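Long-range contacts in methylglyoxal reductase (NADPH-dependent) (Candida albicans SC5314, PDB 6KWS), which probably reduces methylglyoxal with NADPH as hydride donor, as an extended short-chain dehydrogenase/reductase of the dihydroflavonol-4-reductase subfamily: residues 14-22 with 41-51; 69-80 with 114-124. The protein carries 1 engineered substitution. One frame throughout, in Å; residues are numbered along the deposited sequence.

Contact 1 of 2, residues 14-22 with 41-51; sequences AQHVVKQLL and LLKLFNNPKNL. Engineered in segment 41-51: K49 (natural residue Gln).
L41 CD1 lies loosely beside Q15 NE2, 4.5 Å away, at the start of a contact made without any hydrogen bond between 14-22 and 41-51. One turn on, L44 CD1 meets Q15 OE1 at 4.1 Å, the two side chains crossing at about a right angle. F45 then reaches across to the helix: its CG is anti to its own carbonyl carbon (chi1 -72°), and the ring ends against the backbone between Q15 and K19. The carbonyl O of Q15 and CB of K19 lie at the ring edge, K19 CB 3.6 Å from F45 CE1, while V18 CG1 approaches CE2 obliquely at 3.7 Å. L22 CD1 makes an off-centre CH-pi contact, 4.1 Å from the F45 ring centroid. Beyond the Schellman motif at N46, P48 CG touches the same methyl of L22. The other methyl, CD2, packs on N50 CB at 3.8 Å and on L51 CB, and L51 CD1 faces V18 CG1. The polar end of K19 turns elsewhere, its NZ bonding to the carbonyl O of S202. F203 stacks edge-to-face on F45, and V28 of strand 27-32 touches L22 of helix 12-23 and L51, where strand 51-55 begins at the outer edge of the sheet.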
# COMPACT_ATOMS: atom_id res chain seq x y z
N ALA A 14 -6.24 0.22 -3.83
CA ALA A 14 -6.85 -0.61 -4.87
C ALA A 14 -7.78 0.21 -5.76
O ALA A 14 -7.69 0.13 -7.00
CB ALA A 14 -7.61 -1.77 -4.24
N GLN A 15 -8.66 1.01 -5.16
CA GLN A 15 -9.53 1.88 -5.95
C GLN A 15 -8.73 2.68 -6.97
O GLN A 15 -9.17 2.87 -8.11
CB GLN A 15 -10.32 2.81 -5.02
CG GLN A 15 -11.25 2.08 -4.07
CD GLN A 15 -12.43 2.93 -3.61
OE1 GLN A 15 -12.59 4.08 -4.04
NE2 GLN A 15 -13.26 2.37 -2.75
N HIS A 16 -7.55 3.14 -6.58
CA HIS A 16 -6.73 3.90 -7.51
C HIS A 16 -6.21 3.02 -8.64
O HIS A 16 -6.24 3.42 -9.81
CB HIS A 16 -5.58 4.56 -6.75
CG HIS A 16 -5.98 5.82 -6.06
ND1 HIS A 16 -6.30 6.97 -6.75
CD2 HIS A 16 -6.11 6.12 -4.74
CE1 HIS A 16 -6.62 7.92 -5.88
NE2 HIS A 16 -6.51 7.43 -4.66
N VAL A 17 -5.77 1.80 -8.30
CA VAL A 17 -5.38 0.85 -9.34
C VAL A 17 -6.54 0.60 -10.30
O VAL A 17 -6.38 0.62 -11.53
CB VAL A 17 -4.90 -0.46 -8.68
CG1 VAL A 17 -4.85 -1.59 -9.70
CG2 VAL A 17 -3.52 -0.24 -8.02
N VAL A 18 -7.74 0.40 -9.75
CA VAL A 18 -8.90 0.12 -10.57
C VAL A 18 -9.16 1.27 -11.54
O VAL A 18 -9.35 1.06 -12.75
CB VAL A 18 -10.13 -0.15 -9.68
CG1 VAL A 18 -11.41 -0.07 -10.47
CG2 VAL A 18 -10.00 -1.53 -9.05
N LYS A 19 -9.19 2.50 -11.02
CA LYS A 19 -9.38 3.68 -11.86
C LYS A 19 -8.34 3.74 -12.97
O LYS A 19 -8.67 3.96 -14.14
CB LYS A 19 -9.33 4.95 -11.01
CG LYS A 19 -9.61 6.21 -11.79
CD LYS A 19 -9.24 7.48 -11.03
CE LYS A 19 -9.95 7.56 -9.66
NZ LYS A 19 -10.52 8.92 -9.34
N GLN A 20 -7.07 3.54 -12.63
CA GLN A 20 -6.05 3.60 -13.67
C GLN A 20 -6.17 2.43 -14.64
O GLN A 20 -5.99 2.61 -15.85
CB GLN A 20 -4.66 3.64 -13.04
CG GLN A 20 -4.47 4.80 -12.09
CD GLN A 20 -3.02 5.05 -11.85
OE1 GLN A 20 -2.18 4.61 -12.64
NE2 GLN A 20 -2.70 5.75 -10.76
N LEU A 21 -6.46 1.22 -14.14
CA LEU A 21 -6.68 0.09 -15.03
C LEU A 21 -7.82 0.35 -16.00
O LEU A 21 -7.69 0.10 -17.20
CB LEU A 21 -6.95 -1.19 -14.22
CG LEU A 21 -5.77 -2.00 -13.66
CD1 LEU A 21 -6.28 -3.15 -12.84
CD2 LEU A 21 -4.83 -2.50 -14.77
N LEU A 22 -8.96 0.88 -15.51
CA LEU A 22 -10.09 1.14 -16.41
C LEU A 22 -9.72 2.11 -17.52
O LEU A 22 -10.16 1.95 -18.66
CB LEU A 22 -11.28 1.70 -15.64
CG LEU A 22 -12.04 0.73 -14.77
CD1 LEU A 22 -13.18 1.48 -14.09
CD2 LEU A 22 -12.55 -0.48 -15.58
N LEU A 41 -18.82 -0.14 -5.44
CA LEU A 41 -17.71 0.10 -6.34
C LEU A 41 -18.20 0.35 -7.76
O LEU A 41 -17.75 1.30 -8.41
CB LEU A 41 -16.75 -1.09 -6.31
CG LEU A 41 -15.48 -0.89 -7.10
CD1 LEU A 41 -14.57 0.09 -6.38
CD2 LEU A 41 -14.80 -2.25 -7.28
N LEU A 42 -19.14 -0.47 -8.24
CA LEU A 42 -19.58 -0.25 -9.61
C LEU A 42 -20.30 1.09 -9.75
O LEU A 42 -20.23 1.71 -10.82
CB LEU A 42 -20.45 -1.39 -10.11
CG LEU A 42 -19.95 -2.84 -10.01
CD1 LEU A 42 -20.71 -3.70 -11.00
CD2 LEU A 42 -18.45 -3.02 -10.21
N LYS A 43 -20.94 1.59 -8.69
CA LYS A 43 -21.64 2.86 -8.80
C LYS A 43 -20.68 4.05 -8.81
O LYS A 43 -20.89 5.02 -9.57
CB LYS A 43 -22.65 3.01 -7.66
CG LYS A 43 -23.85 2.11 -7.77
CD LYS A 43 -24.96 2.67 -6.93
CE LYS A 43 -25.46 1.65 -5.93
NZ LYS A 43 -26.88 1.95 -5.62
N LEU A 44 -19.65 4.03 -7.96
CA LEU A 44 -18.63 5.08 -8.02
C LEU A 44 -18.13 5.30 -9.44
O LEU A 44 -17.97 6.44 -9.87
CB LEU A 44 -17.45 4.72 -7.10
CG LEU A 44 -17.77 4.85 -5.61
CD1 LEU A 44 -16.64 4.32 -4.72
CD2 LEU A 44 -18.12 6.29 -5.26
N PHE A 45 -17.91 4.22 -10.19
CA PHE A 45 -17.41 4.33 -11.55
C PHE A 45 -18.54 4.39 -12.57
O PHE A 45 -18.26 4.38 -13.77
CB PHE A 45 -16.46 3.17 -11.87
CG PHE A 45 -15.12 3.27 -11.18
CD1 PHE A 45 -14.11 4.06 -11.71
CD2 PHE A 45 -14.88 2.59 -10.00
CE1 PHE A 45 -12.89 4.16 -11.07
CE2 PHE A 45 -13.66 2.70 -9.35
CZ PHE A 45 -12.66 3.48 -9.89
N ASN A 46 -19.79 4.43 -12.12
CA ASN A 46 -20.95 4.54 -13.00
C ASN A 46 -21.08 3.34 -13.92
O ASN A 46 -21.39 3.48 -15.10
CB ASN A 46 -20.91 5.84 -13.81
CG ASN A 46 -21.18 7.05 -12.94
OD1 ASN A 46 -22.17 7.10 -12.21
ND2 ASN A 46 -20.28 8.04 -13.00
N ASN A 47 -20.85 2.15 -13.37
CA ASN A 47 -21.10 0.86 -14.01
C ASN A 47 -20.56 0.81 -15.45
O ASN A 47 -21.36 0.59 -16.39
CB ASN A 47 -22.58 0.50 -13.96
CG ASN A 47 -23.19 0.73 -12.60
OD1 ASN A 47 -23.59 1.85 -12.26
ND2 ASN A 47 -23.29 -0.33 -11.82
N PRO A 48 -19.28 0.99 -15.65
CA PRO A 48 -18.72 0.80 -17.00
C PRO A 48 -18.80 -0.66 -17.42
O PRO A 48 -18.96 -1.57 -16.61
CB PRO A 48 -17.27 1.27 -16.85
CG PRO A 48 -16.95 1.08 -15.43
CD PRO A 48 -18.23 1.28 -14.66
N LYS A 49 -18.71 -0.85 -18.75
CA LYS A 49 -18.70 -2.18 -19.35
C LYS A 49 -17.50 -2.99 -18.86
O LYS A 49 -17.61 -4.21 -18.65
CB LYS A 49 -18.65 -2.04 -20.88
CG LYS A 49 -17.67 -0.93 -21.34
CD LYS A 49 -17.53 -0.78 -22.86
CE LYS A 49 -18.79 -0.18 -23.49
NZ LYS A 49 -19.20 1.12 -22.86
N ASN A 50 -16.36 -2.34 -18.69
CA ASN A 50 -15.09 -2.99 -18.39
C ASN A 50 -14.94 -3.41 -16.93
O ASN A 50 -13.84 -3.84 -16.55
CB ASN A 50 -13.94 -2.05 -18.74
CG ASN A 50 -13.67 -1.98 -20.22
OD1 ASN A 50 -14.17 -2.81 -21.00
ND2 ASN A 50 -12.87 -0.99 -20.63
N LEU A 51 -15.97 -3.29 -16.10
CA LEU A 51 -15.81 -3.45 -14.66
C LEU A 51 -16.84 -4.41 -14.12
O LEU A 51 -18.03 -4.29 -14.44
CB LEU A 51 -15.94 -2.10 -13.93
CG LEU A 51 -15.75 -2.16 -12.41
CD1 LEU A 51 -14.35 -2.61 -11.98
CD2 LEU A 51 -16.07 -0.82 -11.81

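Contact 2 of 2, residues 69-80 with 114-124; sequences LQKHGEAKVFLH and FGNNIEKVVIT
The F114 ring carries the amide nitrogen of Q70 over one face: NE2 sits 3.1 Å above the plane, offset toward the rim, with amide and ring planes 74° apart. Q70 reaches it extended beyond CG, running alongside F114 in the same direction. The imidazole of H80 has I123 CG1 at its edge, the two side chains lying side by side, while its ND1 bonds to S7 OG in strand 3-7. H80 CB in turn lies at the edge of the F78 ring, and F65 meets that ring edge-to-face. H72 offers ND1 to E74 OE1 at 3.3 Å, in the ring plane and on the syn lone pair of the carboxylate.

Ahead of strand 120-124, I118 CD1 packs on A75 CB (3.7 Å) and F78 CB, and its CG1 touches L69 CD2, the two side chains crossing at about a right angle. K76 runs beside E119, the charged ends NZ and OE2 staying 4.3 Å apart, beyond a salt bridge. The carbonyl O of K76 accepts two N-H groups, from E119 N at 2.8 Å and from K120 N at 3.3 Å. The parallel ladder continues from there, F78 N to K120 O, V122 N to F78 O, H80 N to V122 O (2.6 Å) and T124 N to H80 O. Along it V77, L79, K120 and V122 share one face, where L79 CD2 packs on V122 CB at 3.5 Å and helix 240-252 lies over them; F78, H80, V121 and I123 share the other. Strands 75-80 and 120-124, joined through helix 92-114, form a parallel beta-alpha-beta unit of the Rossmann fold, and T124 ends it beside L81 and I13, residues that bind NADPH, which is absent from this model.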
# COMPACT_ATOMS: atom_id res chain seq x y z
N LEU A 69 -11.15 -17.90 -9.73
CA LEU A 69 -10.14 -18.29 -10.70
C LEU A 69 -10.69 -19.25 -11.75
O LEU A 69 -10.33 -19.15 -12.94
CB LEU A 69 -8.93 -18.92 -10.00
CG LEU A 69 -7.94 -17.84 -9.57
CD1 LEU A 69 -6.88 -18.42 -8.63
CD2 LEU A 69 -7.32 -17.15 -10.79
N GLN A 70 -11.55 -20.18 -11.35
CA GLN A 70 -12.10 -21.13 -12.32
C GLN A 70 -13.10 -20.46 -13.25
O GLN A 70 -13.06 -20.67 -14.47
CB GLN A 70 -12.76 -22.30 -11.59
CG GLN A 70 -11.78 -23.24 -10.91
CD GLN A 70 -12.41 -23.90 -9.71
OE1 GLN A 70 -13.63 -23.84 -9.54
NE2 GLN A 70 -11.58 -24.47 -8.85
N LYS A 71 -14.00 -19.63 -12.72
CA LYS A 71 -14.98 -18.97 -13.57
C LYS A 71 -14.36 -18.00 -14.57
O LYS A 71 -15.01 -17.69 -15.58
CB LYS A 71 -15.96 -18.19 -12.72
CG LYS A 71 -17.00 -19.02 -12.11
CD LYS A 71 -17.93 -18.14 -11.32
CE LYS A 71 -18.62 -18.97 -10.27
NZ LYS A 71 -18.42 -20.44 -10.51
N HIS A 72 -13.16 -17.49 -14.31
CA HIS A 72 -12.59 -16.48 -15.20
C HIS A 72 -11.22 -16.90 -15.72
O HIS A 72 -10.21 -16.23 -15.47
CB HIS A 72 -12.49 -15.13 -14.49
CG HIS A 72 -13.82 -14.55 -14.13
ND1 HIS A 72 -14.54 -13.75 -14.98
CD2 HIS A 72 -14.57 -14.67 -13.01
CE1 HIS A 72 -15.67 -13.39 -14.40
NE2 HIS A 72 -15.71 -13.95 -13.20
N GLY A 73 -11.19 -18.00 -16.47
CA GLY A 73 -9.94 -18.53 -16.99
C GLY A 73 -9.25 -17.66 -18.01
O GLY A 73 -8.15 -18.02 -18.45
N GLU A 74 -9.85 -16.54 -18.40
CA GLU A 74 -9.22 -15.63 -19.34
C GLU A 74 -8.37 -14.57 -18.65
O GLU A 74 -7.76 -13.73 -19.34
CB GLU A 74 -10.28 -14.97 -20.25
CG GLU A 74 -11.27 -13.95 -19.62
CD GLU A 74 -12.16 -14.52 -18.51
OE1 GLU A 74 -12.75 -13.71 -17.74
OE2 GLU A 74 -12.28 -15.76 -18.40
N ALA A 75 -8.32 -14.57 -17.32
CA ALA A 75 -7.49 -13.62 -16.59
C ALA A 75 -6.01 -13.92 -16.79
O ALA A 75 -5.56 -15.06 -16.60
CB ALA A 75 -7.85 -13.66 -15.10
N LYS A 76 -5.25 -12.90 -17.18
CA LYS A 76 -3.81 -13.02 -17.36
C LYS A 76 -3.00 -12.46 -16.20
O LYS A 76 -1.85 -12.87 -16.01
CB LYS A 76 -3.39 -12.30 -18.64
CG LYS A 76 -4.10 -12.81 -19.89
CD LYS A 76 -3.13 -13.59 -20.77
CE LYS A 76 -3.85 -14.34 -21.89
NZ LYS A 76 -3.60 -13.74 -23.23
N VAL A 77 -3.57 -11.54 -15.43
CA VAL A 77 -2.87 -10.85 -14.36
C VAL A 77 -3.69 -10.97 -13.09
O VAL A 77 -4.91 -10.82 -13.12
CB VAL A 77 -2.64 -9.37 -14.70
CG1 VAL A 77 -2.03 -8.66 -13.51
CG2 VAL A 77 -1.74 -9.22 -15.90
N PHE A 78 -3.01 -11.23 -11.97
CA PHE A 78 -3.65 -11.20 -10.66
C PHE A 78 -2.93 -10.17 -9.80
O PHE A 78 -1.80 -10.40 -9.35
CB PHE A 78 -3.63 -12.58 -10.01
CG PHE A 78 -4.45 -12.67 -8.74
CD1 PHE A 78 -3.99 -12.13 -7.55
CD2 PHE A 78 -5.67 -13.34 -8.72
CE1 PHE A 78 -4.73 -12.24 -6.38
CE2 PHE A 78 -6.41 -13.46 -7.56
CZ PHE A 78 -5.94 -12.90 -6.39
N LEU A 79 -3.59 -9.04 -9.54
CA LEU A 79 -3.10 -8.01 -8.63
C LEU A 79 -3.67 -8.26 -7.24
O LEU A 79 -4.87 -8.09 -7.02
CB LEU A 79 -3.50 -6.62 -9.11
CG LEU A 79 -3.05 -6.23 -10.51
CD1 LEU A 79 -3.49 -4.82 -10.80
CD2 LEU A 79 -1.57 -6.34 -10.60
N HIS A 80 -2.82 -8.64 -6.30
CA HIS A 80 -3.27 -9.00 -4.96
C HIS A 80 -3.06 -7.78 -4.06
O HIS A 80 -1.93 -7.44 -3.70
CB HIS A 80 -2.49 -10.22 -4.47
CG HIS A 80 -2.91 -10.72 -3.13
ND1 HIS A 80 -4.22 -10.71 -2.70
CD2 HIS A 80 -2.18 -11.24 -2.11
CE1 HIS A 80 -4.28 -11.20 -1.47
NE2 HIS A 80 -3.06 -11.53 -1.09
N PHE A 114 -5.55 -23.35 -10.01
CA PHE A 114 -6.59 -22.97 -10.96
C PHE A 114 -6.28 -21.70 -11.75
O PHE A 114 -7.11 -21.27 -12.57
CB PHE A 114 -7.93 -22.84 -10.23
CG PHE A 114 -8.11 -23.86 -9.14
CD1 PHE A 114 -8.62 -25.12 -9.43
CD2 PHE A 114 -7.79 -23.56 -7.83
CE1 PHE A 114 -8.81 -26.07 -8.41
CE2 PHE A 114 -7.96 -24.51 -6.80
CZ PHE A 114 -8.48 -25.76 -7.10
N GLY A 115 -5.11 -21.09 -11.56
CA GLY A 115 -4.82 -19.88 -12.29
C GLY A 115 -4.16 -20.21 -13.60
O GLY A 115 -3.02 -19.79 -13.85
N ASN A 116 -4.87 -20.95 -14.45
CA ASN A 116 -4.24 -21.57 -15.62
C ASN A 116 -3.59 -20.53 -16.51
O ASN A 116 -2.42 -20.67 -16.89
CB ASN A 116 -5.28 -22.38 -16.39
CG ASN A 116 -5.39 -23.80 -15.87
OD1 ASN A 116 -6.22 -24.10 -15.00
ND2 ASN A 116 -4.54 -24.69 -16.39
N ASN A 117 -4.31 -19.47 -16.83
CA ASN A 117 -3.79 -18.45 -17.72
C ASN A 117 -3.10 -17.30 -17.01
O ASN A 117 -2.64 -16.37 -17.68
CB ASN A 117 -4.91 -17.89 -18.59
CG ASN A 117 -5.24 -18.80 -19.73
OD1 ASN A 117 -6.03 -19.74 -19.57
ND2 ASN A 117 -4.63 -18.55 -20.89
N ILE A 118 -3.03 -17.34 -15.68
CA ILE A 118 -2.41 -16.26 -14.91
C ILE A 118 -0.91 -16.29 -15.18
O ILE A 118 -0.23 -17.25 -14.81
CB ILE A 118 -2.71 -16.38 -13.41
CG1 ILE A 118 -4.18 -16.09 -13.10
CG2 ILE A 118 -1.83 -15.44 -12.64
CD1 ILE A 118 -4.62 -14.69 -13.50
N GLU A 119 -0.39 -15.23 -15.81
CA GLU A 119 1.01 -15.15 -16.17
C GLU A 119 1.80 -14.17 -15.32
O GLU A 119 3.03 -14.30 -15.22
CB GLU A 119 1.15 -14.75 -17.64
CG GLU A 119 0.55 -15.77 -18.58
CD GLU A 119 -0.13 -15.15 -19.81
OE1 GLU A 119 0.29 -14.05 -20.25
OE2 GLU A 119 -1.09 -15.78 -20.33
N LYS A 120 1.13 -13.20 -14.69
CA LYS A 120 1.81 -12.23 -13.86
C LYS A 120 1.01 -12.05 -12.58
O LYS A 120 -0.22 -12.05 -12.61
CB LYS A 120 2.01 -10.89 -14.61
CG LYS A 120 3.26 -10.91 -15.49
CD LYS A 120 3.19 -9.87 -16.59
CE LYS A 120 4.32 -10.00 -17.61
NZ LYS A 120 5.48 -9.18 -17.19
N VAL A 121 1.72 -11.95 -11.47
CA VAL A 121 1.11 -11.76 -10.16
C VAL A 121 1.82 -10.60 -9.48
O VAL A 121 3.06 -10.59 -9.41
CB VAL A 121 1.21 -13.04 -9.31
CG1 VAL A 121 0.72 -12.78 -7.90
CG2 VAL A 121 0.40 -14.15 -9.96
N VAL A 122 1.06 -9.62 -9.00
CA VAL A 122 1.63 -8.51 -8.24
C VAL A 122 1.01 -8.48 -6.84
O VAL A 122 -0.22 -8.50 -6.70
CB VAL A 122 1.42 -7.17 -8.96
CG1 VAL A 122 2.15 -6.05 -8.23
CG2 VAL A 122 1.87 -7.29 -10.42
N ILE A 123 1.86 -8.42 -5.82
CA ILE A 123 1.43 -8.40 -4.43
C ILE A 123 1.89 -7.10 -3.78
O ILE A 123 3.03 -6.68 -3.96
CB ILE A 123 1.97 -9.60 -3.63
CG1 ILE A 123 1.39 -10.90 -4.16
CG2 ILE A 123 1.63 -9.45 -2.17
CD1 ILE A 123 1.87 -12.10 -3.43
N THR A 124 1.00 -6.49 -3.01
CA THR A 124 1.40 -5.32 -2.23
C THR A 124 2.11 -5.78 -0.98
O THR A 124 1.51 -6.47 -0.14
CB THR A 124 0.20 -4.47 -1.84
OG1 THR A 124 -0.69 -4.39 -2.95
CG2 THR A 124 0.66 -3.08 -1.45

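How the contacts relate
Contact 2 is mainly a backbone ladder inside the central sheet, its strand residues buried and its entrance at Q70, K76 and E119 more exposed. Contact 1, near the outer end of the same sheet, is mixed too: Q15, V18, L41 and L51 are buried, F45 and L22 partly exposed. It joins a helix to a helix end and turn mainly by apolar packing. Helix 12-23 serves both: one side makes contact 1, while V17 CG1 and L21 CD1, on the side facing the sheet, pack on L79 CD1 of contact 2 at 3.7 and 3.8 Å. Both come close to residues of the NADPH site, empty in this chain, contact 1 through Q15 near T10 and contact 2 through T124 near I13.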